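Local coordinates for PbSGBP-B lipoprotein (Prevotella bryantii B14, PDB 6D2Y), which probably binds polysaccharide as a magnesium-containing surface glycan-binding lipoprotein encoded in a polysaccharide utilization locus, at residues A[55-64]-A[124-132]. Sequence-based numbering, arbitrary orientation.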
ATOM      1  N   LEU A  55      14.415 -20.858  26.501  1.00 60.39           N
ATOM      2  CA  LEU A  55      13.486 -20.553  25.422  1.00 55.78           C
ATOM      3  C   LEU A  55      12.261 -21.449  25.523  1.00 54.96           C
ATOM      4  O   LEU A  55      12.390 -22.674  25.624  1.00 53.75           O
ATOM      5  CB  LEU A  55      14.143 -20.739  24.052  1.00 55.63           C
ATOM      6  CG  LEU A  55      15.402 -19.933  23.741  1.00 58.24           C
ATOM      7  CD1 LEU A  55      15.976 -20.357  22.398  1.00 54.76           C
ATOM      8  CD2 LEU A  55      15.106 -18.441  23.755  1.00 58.59           C
ATOM      9  N   THR A  56      11.080 -20.835  25.501  1.00 53.05           N
ATOM     10  CA  THR A  56       9.830 -21.551  25.288  1.00 54.13           C
ATOM     11  C   THR A  56       9.318 -21.389  23.865  1.00 55.46           C
ATOM     12  O   THR A  56       8.277 -21.958  23.524  1.00 54.52           O
ATOM     13  CB  THR A  56       8.760 -21.078  26.277  1.00 56.49           C
ATOM     14  OG1 THR A  56       8.536 -19.673  26.107  1.00 65.78           O
ATOM     15  CG2 THR A  56       9.198 -21.348  27.709  1.00 55.49           C
ATOM     16  N   SER A  57      10.027 -20.627  23.033  1.00 56.35           N
ATOM     17  CA  SER A  57       9.645 -20.394  21.649  1.00 52.77           C
ATOM     18  C   SER A  57      10.904 -20.076  20.851  1.00 58.44           C
ATOM     19  O   SER A  57      11.969 -19.815  21.415  1.00 51.80           O
ATOM     20  CB  SER A  57       8.621 -19.262  21.540  1.00 51.54           C
ATOM     21  OG  SER A  57       9.274 -18.006  21.449  1.00 57.58           O
ATOM     22  N   ALA A  58      10.773 -20.105  19.525  1.00 60.70           N
ATOM     23  CA  ALA A  58      11.894 -19.794  18.648  1.00 57.27           C
ATOM     24  C   ALA A  58      11.371 -19.537  17.243  1.00 57.40           C
ATOM     25  O   ALA A  58      10.395 -20.162  16.816  1.00 58.14           O
ATOM     26  CB  ALA A  58      12.924 -20.933  18.626  1.00 61.10           C
ATOM     27  N   SER A  59      12.025 -18.623  16.534  1.00 57.17           N
ATOM     28  CA  SER A  59      11.622 -18.291  15.181  1.00 58.26           C
ATOM     29  C   SER A  59      12.062 -19.387  14.216  1.00 59.43           C
ATOM     30  O   SER A  59      12.796 -20.313  14.575  1.00 58.23           O
ATOM     31  CB  SER A  59      12.228 -16.957  14.755  1.00 63.06           C
ATOM     32  OG  SER A  59      12.096 -15.988  15.778  1.00 74.26           O
ATOM     33  N   LEU A  60      11.606 -19.272  12.973  1.00 64.25           N
ATOM     34  CA  LEU A  60      12.075 -20.169  11.929  1.00 64.47           C
ATOM     35  C   LEU A  60      13.567 -19.973  11.703  1.00 69.53           C
ATOM     36  O   LEU A  60      14.086 -18.858  11.803  1.00 77.15           O
ATOM     37  CB  LEU A  60      11.303 -19.924  10.633  1.00 69.22           C
ATOM     38  CG  LEU A  60       9.779 -20.014  10.706  1.00 64.90           C
ATOM     39  CD1 LEU A  60       9.150 -19.364   9.483  1.00 60.67           C
ATOM     40  CD2 LEU A  60       9.330 -21.465  10.840  1.00 59.26           C
ATOM     41  N   GLN A  61      14.260 -21.073  11.411  1.00 69.71           N
ATOM     42  CA  GLN A  61      15.702 -21.145  11.192  1.00 75.37           C
ATOM     43  C   GLN A  61      16.509 -20.839  12.447  1.00 79.91           C
ATOM     44  O   GLN A  61      17.741 -20.773  12.369  1.00 84.22           O
ATOM     45  CB  GLN A  61      16.175 -20.215  10.065  1.00 74.30           C
ATOM     46  CG  GLN A  61      16.089 -20.822   8.678  1.00 77.89           C
ATOM     47  CD  GLN A  61      15.960 -19.771   7.595  1.00 89.19           C
ATOM     48  OE1 GLN A  61      15.393 -18.701   7.819  1.00 96.42           O
ATOM     49  NE2 GLN A  61      16.487 -20.070   6.412  1.00 92.42           N
ATOM     50  N   SER A  62      15.867 -20.646  13.596  1.00 72.54           N
ATOM     51  CA  SER A  62      16.607 -20.411  14.827  1.00 66.83           C
ATOM     52  C   SER A  62      17.275 -21.697  15.290  1.00 67.62           C
ATOM     53  O   SER A  62      16.676 -22.776  15.256  1.00 69.66           O
ATOM     54  CB  SER A  62      15.679 -19.881  15.919  1.00 68.00           C
ATOM     55  OG  SER A  62      15.073 -18.663  15.526  1.00 85.43           O
ATOM     56  N   THR A  63      18.527 -21.579  15.718  1.00 65.09           N
ATOM     57  CA  THR A  63      19.280 -22.717  16.228  1.00 65.96           C
ATOM     58  C   THR A  63      19.154 -22.748  17.746  1.00 62.06           C
ATOM     59  O   THR A  63      19.554 -21.796  18.426  1.00 67.08           O
ATOM     60  CB  THR A  63      20.745 -22.633  15.801  1.00 71.11           C
ATOM     61  OG1 THR A  63      20.819 -22.427  14.385  1.00 74.15           O
ATOM     62  CG2 THR A  63      21.474 -23.917  16.151  1.00 71.30           C
ATOM     63  N   ILE A  64      18.588 -23.833  18.273  1.00 54.91           N
ATOM     64  CA  ILE A  64      18.354 -23.990  19.701  1.00 52.83           C
ATOM     65  C   ILE A  64      19.125 -25.207  20.194  1.00 57.01           C
ATOM     66  O   ILE A  64      19.557 -26.060  19.415  1.00 64.71           O
ATOM     67  CB  ILE A  64      16.854 -24.125  20.031  1.00 51.41           C
ATOM     68  CG1 ILE A  64      16.282 -25.393  19.392  1.00 50.69           C
ATOM     69  CG2 ILE A  64      16.092 -22.897  19.563  1.00 49.77           C
ATOM     70  CD1 ILE A  64      14.815 -25.614  19.684  1.00 46.90           C
ATOM     71  N   TYR A 124       7.170 -32.564  23.356  1.00 39.42           N
ATOM     72  CA  TYR A 124       7.605 -31.508  24.262  1.00 42.16           C
ATOM     73  C   TYR A 124       6.968 -30.206  23.801  1.00 42.95           C
ATOM     74  O   TYR A 124       7.195 -29.774  22.665  1.00 40.63           O
ATOM     75  CB  TYR A 124       9.132 -31.399  24.282  1.00 38.09           C
ATOM     76  CG  TYR A 124       9.673 -30.240  25.089  1.00 42.57           C
ATOM     77  CD1 TYR A 124      10.069 -29.064  24.469  1.00 44.23           C
ATOM     78  CD2 TYR A 124       9.804 -30.330  26.470  1.00 44.70           C
ATOM     79  CE1 TYR A 124      10.567 -28.003  25.201  1.00 53.61           C
ATOM     80  CE2 TYR A 124      10.305 -29.277  27.209  1.00 54.18           C
ATOM     81  CZ  TYR A 124      10.685 -28.115  26.569  1.00 55.69           C
ATOM     82  OH  TYR A 124      11.183 -27.059  27.297  1.00 51.02           O
ATOM     83  N   ASP A 125       6.155 -29.599  24.666  1.00 38.81           N
ATOM     84  CA  ASP A 125       5.456 -28.370  24.309  1.00 39.31           C
ATOM     85  C   ASP A 125       6.452 -27.266  23.981  1.00 42.29           C
ATOM     86  O   ASP A 125       7.296 -26.912  24.808  1.00 48.66           O
ATOM     87  CB  ASP A 125       4.539 -27.935  25.451  1.00 46.56           C
ATOM     88  CG  ASP A 125       3.390 -28.893  25.674  1.00 53.69           C
ATOM     89  OD1 ASP A 125       3.412 -30.000  25.095  1.00 51.55           O
ATOM     90  OD2 ASP A 125       2.463 -28.539  26.432  1.00 56.43           O
ATOM     91  N   PHE A 126       6.350 -26.724  22.768  1.00 44.86           N
ATOM     92  CA  PHE A 126       7.283 -25.711  22.290  1.00 48.96           C
ATOM     93  C   PHE A 126       6.658 -25.014  21.091  1.00 47.50           C
ATOM     94  O   PHE A 126       6.166 -25.681  20.176  1.00 50.86           O
ATOM     95  CB  PHE A 126       8.630 -26.341  21.912  1.00 49.92           C
ATOM     96  CG  PHE A 126       9.700 -25.341  21.583  1.00 48.66           C
ATOM     97  CD1 PHE A 126      10.005 -25.041  20.264  1.00 48.26           C
ATOM     98  CD2 PHE A 126      10.410 -24.706  22.589  1.00 51.63           C
ATOM     99  CE1 PHE A 126      10.992 -24.128  19.955  1.00 45.37           C
ATOM    100  CE2 PHE A 126      11.399 -23.788  22.286  1.00 49.98           C
ATOM    101  CZ  PHE A 126      11.690 -23.498  20.968  1.00 46.61           C
ATOM    102  N   GLN A 127       6.677 -23.685  21.097  1.00 47.11           N
ATOM    103  CA  GLN A 127       6.027 -22.894  20.062  1.00 50.43           C
ATOM    104  C   GLN A 127       7.039 -22.443  19.018  1.00 50.10           C
ATOM    105  O   GLN A 127       8.170 -22.076  19.350  1.00 45.34           O
ATOM    106  CB  GLN A 127       5.329 -21.673  20.664  1.00 58.32           C
ATOM    107  CG  GLN A 127       4.493 -21.976  21.893  1.00 65.99           C
ATOM    108  CD  GLN A 127       4.027 -20.719  22.598  1.00 75.97           C
ATOM    109  OE1 GLN A 127       3.011 -20.130  22.232  1.00 78.36           O
ATOM    110  NE2 GLN A 127       4.771 -20.300  23.616  1.00 79.83           N
ATOM    111  N   VAL A 128       6.626 -22.476  17.757  1.00 45.71           N
ATOM    112  CA  VAL A 128       7.426 -21.962  16.653  1.00 50.09           C
ATOM    113  C   VAL A 128       6.896 -20.572  16.329  1.00 52.11           C
ATOM    114  O   VAL A 128       5.759 -20.421  15.868  1.00 49.50           O
ATOM    115  CB  VAL A 128       7.373 -22.886  15.430  1.00 49.90           C
ATOM    116  CG1 VAL A 128       8.007 -22.204  14.226  1.00 48.76           C
ATOM    117  CG2 VAL A 128       8.073 -24.204  15.733  1.00 44.51           C
ATOM    118  N   THR A 129       7.715 -19.555  16.580  1.00 48.28           N
ATOM    119  CA  THR A 129       7.288 -18.174  16.396  1.00 45.54           C
ATOM    120  C   THR A 129       7.219 -17.839  14.911  1.00 48.69           C
ATOM    121  O   THR A 129       8.202 -18.008  14.181  1.00 57.42           O
ATOM    122  CB  THR A 129       8.243 -17.228  17.121  1.00 50.85           C
ATOM    123  OG1 THR A 129       7.931 -17.217  18.519  1.00 58.41           O
ATOM    124  CG2 THR A 129       8.122 -15.814  16.568  1.00 49.38           C
ATOM    125  N   ILE A 130       6.056 -17.372  14.467  1.00 50.24           N
ATOM    126  CA  ILE A 130       5.833 -16.967  13.086  1.00 49.02           C
ATOM    127  C   ILE A 130       5.483 -15.486  13.075  1.00 56.82           C
ATOM    128  O   ILE A 130       4.869 -14.968  14.013  1.00 54.50           O
ATOM    129  CB  ILE A 130       4.723 -17.808  12.418  1.00 51.44           C
ATOM    130  CG1 ILE A 130       5.034 -19.300  12.545  1.00 50.42           C
ATOM    131  CG2 ILE A 130       4.555 -17.431  10.952  1.00 50.33           C
ATOM    132  CD1 ILE A 130       6.122 -19.782  11.611  1.00 59.32           C
ATOM    133  N   SER A 131       5.893 -14.803  12.008  1.00 62.40           N
ATOM    134  CA  SER A 131       5.632 -13.376  11.884  1.00 64.42           C
ATOM    135  C   SER A 131       4.136 -13.088  11.929  1.00 56.76           C
ATOM    136  O   SER A 131       3.319 -13.863  11.425  1.00 50.41           O
ATOM    137  CB  SER A 131       6.231 -12.845  10.581  1.00 70.64           C
ATOM    138  OG  SER A 131       6.013 -11.452  10.451  1.00 76.22           O
ATOM    139  N   ALA A 132       3.784 -11.965  12.553  1.00 54.93           N
ATOM    140  CA  ALA A 132       2.411 -11.498  12.577  1.00 54.92           C
ATOM    141  C   ALA A 132       1.963 -11.117  11.166  1.00 48.11           C
ATOM    142  O   ALA A 132       2.794 -10.914  10.279  1.00 56.13           O
ATOM    143  CB  ALA A 132       2.282 -10.303  13.520  1.00 57.75           C
TER
HETATM  144  O   HOH W   1      12.693 -24.673  28.372  1.00 67.24           O
HETATM  145  O   HOH W   2       9.370 -16.779  12.147  1.00 42.45           O
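S57 and A58 pair in parallel with Q127 and V128, where the short strand 57-59 forms one edge of a mixed sheet in the N-terminal beta-sandwich domain. The strand axes approach to 4.4 Å at 33°. The bond from A58 N to Q127 O is bent, with an N-H...O angle of 139°. T129 N gives a shorter bond to A58 O, 2.8 Å. A58 is thus held through both its N and its O. Q127 N makes a long, weak bond to T56 O.

F126, in the break within strand 121-129, is buried and packs its ring against 55-58. CG stands anti to the backbone N (chi1 -172°), which carries the ring across to 55-58. S57 CA lies over one face of this ring. A58 CB meets CZ from the edge at 3.7 Å, and L55 O lies in the ring plane, 3.7 Å from CE2. The I64 side chain comes to meet that of F126 from the opposite direction, and its CD1 lies 4.0 Å from CZ. F79 of strand 74-79 touches both I64 and V128. Farther along, L60 CD2 packs on V128 CG1 and I130 CD1.

The face carrying S57, Q127 and T129 is more polar and more exposed. There S57 OG and T129 OG1 share a weak hydrogen bond. Beyond it, a water donates to T129 O at 2.6 Å and accepts a weak bond from L60 N at 3.4 Å.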